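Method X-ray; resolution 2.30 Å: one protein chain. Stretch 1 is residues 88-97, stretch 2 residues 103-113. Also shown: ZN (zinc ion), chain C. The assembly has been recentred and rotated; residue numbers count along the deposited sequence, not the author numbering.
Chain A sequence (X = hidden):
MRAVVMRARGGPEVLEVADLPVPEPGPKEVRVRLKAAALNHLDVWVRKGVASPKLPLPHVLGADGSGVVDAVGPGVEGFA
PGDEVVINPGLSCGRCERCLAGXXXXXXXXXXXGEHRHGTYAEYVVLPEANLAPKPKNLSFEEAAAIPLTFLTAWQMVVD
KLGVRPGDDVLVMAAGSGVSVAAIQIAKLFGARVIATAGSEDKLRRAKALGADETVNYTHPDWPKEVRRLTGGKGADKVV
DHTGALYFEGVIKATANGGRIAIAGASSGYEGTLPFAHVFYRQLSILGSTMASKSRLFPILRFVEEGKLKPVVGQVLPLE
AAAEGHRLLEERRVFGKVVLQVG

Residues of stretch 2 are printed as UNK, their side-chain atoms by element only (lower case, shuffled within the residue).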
ATOM      1  N   ASN A  88     -10.380 -10.415  23.832  1.00 22.28           N
ATOM      2  CA  ASN A  88     -10.170  -9.520  22.680  1.00 23.82           C
ATOM      3  C   ASN A  88     -11.405  -8.627  22.854  1.00 23.73           C
ATOM      4  O   ASN A  88     -12.502  -9.012  22.466  1.00 24.87           O
ATOM      5  CB  ASN A  88     -10.284 -10.322  21.380  1.00 23.95           C
ATOM      6  CG  ASN A  88      -9.452  -9.744  20.252  1.00 21.92           C
ATOM      7  OD1 ASN A  88      -9.524  -8.552  19.955  1.00 23.27           O
ATOM      8  ND2 ASN A  88      -8.683 -10.599  19.594  1.00 22.97           N
ATOM      9  N   PRO A  89     -11.237  -7.425  23.424  1.00 24.48           N
ATOM     10  CA  PRO A  89     -12.324  -6.475  23.688  1.00 25.85           C
ATOM     11  C   PRO A  89     -13.189  -5.969  22.537  1.00 29.19           C
ATOM     12  O   PRO A  89     -14.192  -5.288  22.774  1.00 30.63           O
ATOM     13  CB  PRO A  89     -11.613  -5.353  24.430  1.00 23.95           C
ATOM     14  CG  PRO A  89     -10.280  -5.335  23.779  1.00 25.33           C
ATOM     15  CD  PRO A  89      -9.923  -6.786  23.594  1.00 22.93           C
ATOM     16  N   GLY A  90     -12.844  -6.322  21.300  1.00 31.72           N
ATOM     17  CA  GLY A  90     -13.622  -5.854  20.160  1.00 34.14           C
ATOM     18  C   GLY A  90     -14.851  -6.671  19.802  1.00 35.23           C
ATOM     19  O   GLY A  90     -14.738  -7.824  19.384  1.00 36.79           O
ATOM     20  N   LEU A  91     -16.026  -6.070  19.957  1.00 35.96           N
ATOM     21  CA  LEU A  91     -17.283  -6.742  19.623  1.00 38.71           C
ATOM     22  C   LEU A  91     -17.942  -6.145  18.378  1.00 39.70           C
ATOM     23  O   LEU A  91     -18.183  -4.940  18.298  1.00 40.13           O
ATOM     24  CB  LEU A  91     -18.263  -6.667  20.791  1.00 39.03           C
ATOM     25  CG  LEU A  91     -17.959  -7.562  21.991  1.00 40.63           C
ATOM     26  CD1 LEU A  91     -16.592  -7.210  22.553  1.00 42.73           C
ATOM     27  CD2 LEU A  91     -19.033  -7.368  23.048  1.00 41.66           C
ATOM     28  N   SER A  92     -18.239  -7.007  17.416  1.00 40.58           N
ATOM     29  CA  SER A  92     -18.858  -6.593  16.169  1.00 43.33           C
ATOM     30  C   SER A  92     -19.879  -7.647  15.756  1.00 45.55           C
ATOM     31  O   SER A  92     -20.027  -8.673  16.431  1.00 46.34           O
ATOM     32  CB  SER A  92     -17.786  -6.442  15.084  1.00 41.59           C
ATOM     33  OG  SER A  92     -17.006  -7.628  14.984  1.00 40.24           O
ATOM     34  N   CYS A  93     -20.577  -7.414  14.646  1.00 47.63           N
ATOM     35  CA  CYS A  93     -21.593  -8.369  14.189  1.00 50.09           C
ATOM     36  C   CYS A  93     -21.024  -9.458  13.289  1.00 50.87           C
ATOM     37  O   CYS A  93     -21.670 -10.482  13.060  1.00 51.89           O
ATOM     38  CB  CYS A  93     -22.729  -7.638  13.461  1.00 50.73           C
ATOM     39  SG  CYS A  93     -22.276  -6.917  11.862  1.00 51.56           S
ATOM     40  N   GLY A  94     -19.814  -9.230  12.783  1.00 51.32           N
ATOM     41  CA  GLY A  94     -19.171 -10.205  11.919  1.00 53.28           C
ATOM     42  C   GLY A  94     -19.953 -10.609  10.678  1.00 54.44           C
ATOM     43  O   GLY A  94     -19.783 -11.718  10.165  1.00 53.68           O
ATOM     44  N   ARG A  95     -20.808  -9.713  10.188  1.00 55.50           N
ATOM     45  CA  ARG A  95     -21.603  -9.999   8.997  1.00 55.58           C
ATOM     46  C   ARG A  95     -21.668  -8.836   8.007  1.00 54.41           C
ATOM     47  O   ARG A  95     -22.053  -9.025   6.851  1.00 55.30           O
ATOM     48  CB  ARG A  95     -23.019 -10.409   9.399  1.00 57.17           C
ATOM     49  CG  ARG A  95     -23.059 -11.576  10.363  1.00 60.05           C
ATOM     50  CD  ARG A  95     -24.367 -12.328  10.245  1.00 63.53           C
ATOM     51  NE  ARG A  95     -25.515 -11.442  10.383  1.00 66.78           N
ATOM     52  CZ  ARG A  95     -25.813 -10.769  11.489  1.00 68.97           C
ATOM     53  NH1 ARG A  95     -25.045 -10.883  12.564  1.00 70.77           N
ATOM     54  NH2 ARG A  95     -26.874  -9.974  11.523  1.00 69.41           N
ATOM     55  N   CYS A  96     -21.293  -7.639   8.453  1.00 52.18           N
ATOM     56  CA  CYS A  96     -21.317  -6.467   7.577  1.00 49.82           C
ATOM     57  C   CYS A  96     -20.026  -6.376   6.770  1.00 48.06           C
ATOM     58  O   CYS A  96     -19.057  -7.084   7.048  1.00 48.93           O
ATOM     59  CB  CYS A  96     -21.504  -5.182   8.392  1.00 48.43           C
ATOM     60  SG  CYS A  96     -20.023  -4.593   9.216  1.00 46.20           S
ATOM     61  N   GLU A  97     -20.022  -5.498   5.773  1.00 45.50           N
ATOM     62  CA  GLU A  97     -18.859  -5.305   4.915  1.00 44.08           C
ATOM     63  C   GLU A  97     -17.601  -5.025   5.752  1.00 42.62           C
ATOM     64  O   GLU A  97     -16.582  -5.693   5.591  1.00 40.49           O
ATOM     65  CB  GLU A  97     -19.120  -4.147   3.936  1.00 43.90           C
ATOM     66  CG  GLU A  97     -18.155  -4.064   2.753  1.00 43.13           C
ATOM     67  CD  GLU A  97     -18.460  -2.891   1.826  1.00 42.04           C
ATOM     68  OE1 GLU A  97     -19.655  -2.605   1.599  1.00 41.34           O
ATOM     69  OE2 GLU A  97     -17.507  -2.268   1.314  1.00 40.95           O
ATOM     70  N   UNK A 103     -11.982  -5.075   9.328  1.00 41.01           N
ATOM     71  CA  UNK A 103     -12.123  -3.801  10.016  1.00 40.65           C
ATOM     72  C   UNK A 103     -13.312  -3.801  10.978  1.00 40.43           C
ATOM     73  O   UNK A 103     -14.174  -2.921  10.920  1.00 39.73           O
ATOM     74  o   UNK A 103     -12.682  -1.754   6.470  1.00 49.42           O
ATOM     75  c   UNK A 103     -11.079  -2.458   8.086  1.00 44.77           C
ATOM     76  c   UNK A 103     -12.290  -2.681   8.986  1.00 42.23           C
ATOM     77  c   UNK A 103     -11.466  -1.913   6.725  1.00 47.55           C
ATOM     78  o   UNK A 103     -10.556  -1.656   5.904  1.00 48.06           O
ATOM     79  N   UNK A 104     -13.350  -4.779  11.876  1.00 40.08           N
ATOM     80  CA  UNK A 104     -14.446  -4.888  12.832  1.00 39.15           C
ATOM     81  C   UNK A 104     -14.589  -3.639  13.706  1.00 39.49           C
ATOM     82  O   UNK A 104     -15.707  -3.235  14.046  1.00 37.62           O
ATOM     83  o   UNK A 104     -11.881  -5.988  13.903  1.00 37.86           O
ATOM     84  c   UNK A 104     -12.962  -6.106  14.507  1.00 37.20           C
ATOM     85  c   UNK A 104     -14.254  -6.138  13.703  1.00 39.14           C
ATOM     86  o   UNK A 104     -13.040  -6.199  15.745  1.00 35.88           O
ATOM     87  N   UNK A 105     -13.460  -3.020  14.052  1.00 40.27           N
ATOM     88  CA  UNK A 105     -13.460  -1.810  14.884  1.00 40.70           C
ATOM     89  C   UNK A 105     -14.097  -0.626  14.155  1.00 42.05           C
ATOM     90  O   UNK A 105     -14.213   0.473  14.702  1.00 42.91           O
ATOM     91  o   UNK A 105     -11.027  -1.839  13.194  1.00 34.66           O
ATOM     92  n   UNK A 105     -10.357  -0.024  14.327  1.00 37.46           N
ATOM     93  c   UNK A 105     -12.026  -1.461  15.342  1.00 38.97           C
ATOM     94  c   UNK A 105     -11.095  -1.119  14.188  1.00 37.46           C
ATOM     95  N   UNK A 106     -14.502  -0.859  12.910  1.00 42.94           N
ATOM     96  CA  UNK A 106     -15.158   0.176  12.120  1.00 42.43           C
ATOM     97  C   UNK A 106     -16.587  -0.252  11.800  1.00 41.98           C
ATOM     98  O   UNK A 106     -17.283   0.384  11.011  1.00 42.07           O
ATOM     99  c   UNK A 106     -13.316   1.571  10.883  1.00 44.44           C
ATOM    100  c   UNK A 106     -14.382   0.465  10.828  1.00 43.56           C
ATOM    101  c   UNK A 106     -12.279   1.230  11.948  1.00 46.93           C
ATOM    102  c   UNK A 106     -13.972   2.915  11.204  1.00 44.27           C
ATOM    103  N   UNK A 107     -17.021  -1.343  12.422  1.00 42.27           N
ATOM    104  CA  UNK A 107     -18.376  -1.848  12.234  1.00 42.29           C
ATOM    105  C   UNK A 107     -19.376  -0.823  12.762  1.00 42.53           C
ATOM    106  O   UNK A 107     -19.134  -0.164  13.774  1.00 42.43           O
ATOM    107  c   UNK A 107     -18.558  -3.168  12.989  1.00 41.21           C
ATOM    108  s   UNK A 107     -20.289  -3.682  13.197  1.00 38.93           S
ATOM    109  N   UNK A 108     -20.513  -0.666  12.075  1.00 43.91           N
ATOM    110  CA  UNK A 108     -21.499   0.306  12.553  1.00 43.76           C
ATOM    111  C   UNK A 108     -22.067  -0.087  13.925  1.00 43.35           C
ATOM    112  O   UNK A 108     -22.515   0.776  14.684  1.00 42.61           O
ATOM    113  c   UNK A 108     -20.952  -1.301  10.820  1.00 44.14           C
ATOM    114  c   UNK A 108     -22.439  -1.078  10.862  1.00 45.27           C
ATOM    115  c   UNK A 108     -22.548   0.308  11.440  1.00 43.65           C
ATOM    116  N   UNK A 109     -22.015  -1.383  14.242  1.00 42.95           N
ATOM    117  CA  UNK A 109     -22.512  -1.919  15.518  1.00 42.90           C
ATOM    118  C   UNK A 109     -21.369  -2.272  16.478  1.00 41.47           C
ATOM    119  O   UNK A 109     -21.575  -2.960  17.480  1.00 40.37           O
ATOM    120  n   UNK A 109     -26.911  -1.797  14.776  1.00 59.39           N
ATOM    121  n   UNK A 109     -25.917  -0.011  13.698  1.00 59.33           N
ATOM    122  c   UNK A 109     -25.688  -2.223  15.464  1.00 54.26           C
ATOM    123  c   UNK A 109     -26.990  -0.755  13.946  1.00 60.55           C
ATOM    124  c   UNK A 109     -23.360  -3.177  15.273  1.00 45.62           C
ATOM    125  c   UNK A 109     -24.686  -2.934  14.551  1.00 50.14           C
ATOM    126  n   UNK A 109     -28.146  -0.450  13.367  1.00 61.28           N
ATOM    127  N   UNK A 110     -20.170  -1.796  16.159  1.00 39.52           N
ATOM    128  CA  UNK A 110     -18.990  -2.060  16.962  1.00 37.24           C
ATOM    129  C   UNK A 110     -19.173  -1.672  18.412  1.00 38.36           C
ATOM    130  O   UNK A 110     -19.701  -0.604  18.719  1.00 38.11           O
ATOM    131  c   UNK A 110     -14.815  -3.294  17.684  1.00 33.76           C
ATOM    132  c   UNK A 110     -14.478  -0.965  18.236  1.00 34.72           C
ATOM    133  o   UNK A 110     -12.800  -2.586  18.787  1.00 35.37           O
ATOM    134  c   UNK A 110     -16.031  -2.970  17.106  1.00 32.31           C
ATOM    135  c   UNK A 110     -14.033  -2.284  18.247  1.00 35.74           C
ATOM    136  c   UNK A 110     -15.698  -0.664  17.649  1.00 34.73           C
ATOM    137  c   UNK A 110     -16.489  -1.656  17.075  1.00 34.69           C
ATOM    138  c   UNK A 110     -17.791  -1.308  16.399  1.00 35.69           C
ATOM    139  N   UNK A 111     -18.721  -2.545  19.302  1.00 38.57           N
ATOM    140  CA  UNK A 111     -18.830  -2.296  20.726  1.00 39.65           C
ATOM    141  C   UNK A 111     -17.673  -2.887  21.507  1.00 39.72           C
ATOM    142  O   UNK A 111     -17.246  -4.024  21.275  1.00 38.82           O
ATOM    143  n   UNK A 111     -23.650  -2.196  21.243  1.00 53.59           N
ATOM    144  c   UNK A 111     -21.248  -1.909  21.271  1.00 48.13           C
ATOM    145  c   UNK A 111     -20.121  -2.880  21.255  1.00 42.05           C
ATOM    146  c   UNK A 111     -22.500  -2.536  21.828  1.00 52.16           C
ATOM    147  o   UNK A 111     -22.439  -3.317  22.787  1.00 53.55           O
ATOM    148  N   UNK A 112     -17.167  -2.105  22.444  1.00 38.89           N
ATOM    149  CA  UNK A 112     -16.072  -2.574  23.267  1.00 38.75           C
ATOM    150  C   UNK A 112     -16.680  -3.181  24.522  1.00 38.55           C
ATOM    151  O   UNK A 112     -17.555  -2.579  25.145  1.00 39.90           O
ATOM    152  c   UNK A 112     -15.141  -1.417  23.657  1.00 38.30           C
ATOM    153  c   UNK A 112     -13.870  -1.969  24.270  1.00 37.44           C
ATOM    154  c   UNK A 112     -14.808  -0.580  22.412  1.00 37.89           C
ATOM    155  c   UNK A 112     -13.912   0.607  22.685  1.00 36.48           C
ATOM    156  N   UNK A 113     -16.241  -4.388  24.874  1.00 37.38           N
ATOM    157  CA  UNK A 113     -16.742  -5.062  26.067  1.00 34.76           C
ATOM    158  C   UNK A 113     -16.727  -4.084  27.244  1.00 34.24           C
ATOM    159  O   UNK A 113     -15.762  -3.340  27.433  1.00 32.74           O
ATOM    160  c   UNK A 113     -17.643  -7.600  27.513  1.00 32.50           C
ATOM    161  c   UNK A 113     -15.267  -8.273  27.776  1.00 30.41           C
ATOM    162  c   UNK A 113     -16.222  -7.106  27.630  1.00 32.10           C
ATOM    163  c   UNK A 113     -15.867  -6.281  26.389  1.00 33.80           C
TER
HETATM  164 ZN    ZN C 500     -20.151  -5.694  11.517  1.00 43.82          ZN

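Position 103 carries three carbons in a row, the third holding two oxygens, and its side chain makes no contact with stretch 1. It is Glu103. Position 104 has two carbons, the second with two oxygens: a short carboxylate. Its CA-to-CB bond points toward stretch 1, and its CB lies 3.4 Å from Ser92 OG; this is Asp104. Both carboxylate oxygens find hydrogen bonds elsewhere in the structure.

Position 105 also has two carbons, but the second bears one oxygen and one nitrogen, which makes it Asn105. Position 106 has four carbons forked at the second, so it is Leu106. Both point away from stretch 1 and make no contact with it, belonging to the 3-10 segment that carries the chain onward.

Position 107 is one carbon ending in sulfur. It points toward stretch 1, and the sulfur sits 4.0 Å from Cys93 SG and 4.1 Å from Cys96 SG; this is Cys107. Such spacings are far too long for a disulfide. They fit sulfurs gathered around a metal, and the zinc ion lies between Cys93 SG and Cys96 SG, with ZN 2.5 Å from each. The coordinates put Cys107 SG 2.6 Å from ZN.

At position 108 three carbons close a ring onto the backbone nitrogen, and the ring carbon bonded to that nitrogen packs 3.8 Å from Cys96 SG, which identifies Pro108. Position 109 runs three carbons, a nitrogen, then a carbon with two more nitrogens; it starts toward stretch 1, but its end leads away. It is Arg109. Its backbone N gives a weak hydrogen bond to Cys107 SG at 3.1 Å, within the type I turn that runs from Cys107 to position 110.

Position 110 has one carbon, then a six-carbon ring bearing an oxygen. The side chain sets off sideways and returns at its end, bringing the ring oxygen to 3.6 Å from Gly90 CA; this is Tyr110. An ideal CB on Gly90 would sit just 3.2 Å from Tyr110 OH and equally near Asp104 OD2, so the bare glycine leaves room for both.

Position 111 has three carbons, the last holding one oxygen and one nitrogen. It shares a sheet face with Leu91, and its backbone N donates to Leu91 O at 2.7 Å: Gln111. Position 112 has four carbons forked at the first, one arm two carbons long; the carbon of the short arm meets Pro89 CB at 4.1 Å, hence Ile112. Position 113 has four carbons forked at the second, and its CB lies 4.0 Å from Leu91 CD1, giving Leu113.

The contact joins two modules. A short antiparallel ladder, in which Leu113 N donates to Pro89 O at 3.1 Å and Leu91 and Gln111 pair through their backbones, sets the register through backbone atoms, with apolar side chains packing alongside. Beyond it, both stretches continue as loops that stay close near the zinc ion, which stretch 1 binds through Cys93 and Cys96. The rule to read here is economy: backbone bonds align the strands, a glycine admits the tyrosine, and the loops meet at the zinc site.

Stretch 2 (103-113) EDNLCPRYQIL
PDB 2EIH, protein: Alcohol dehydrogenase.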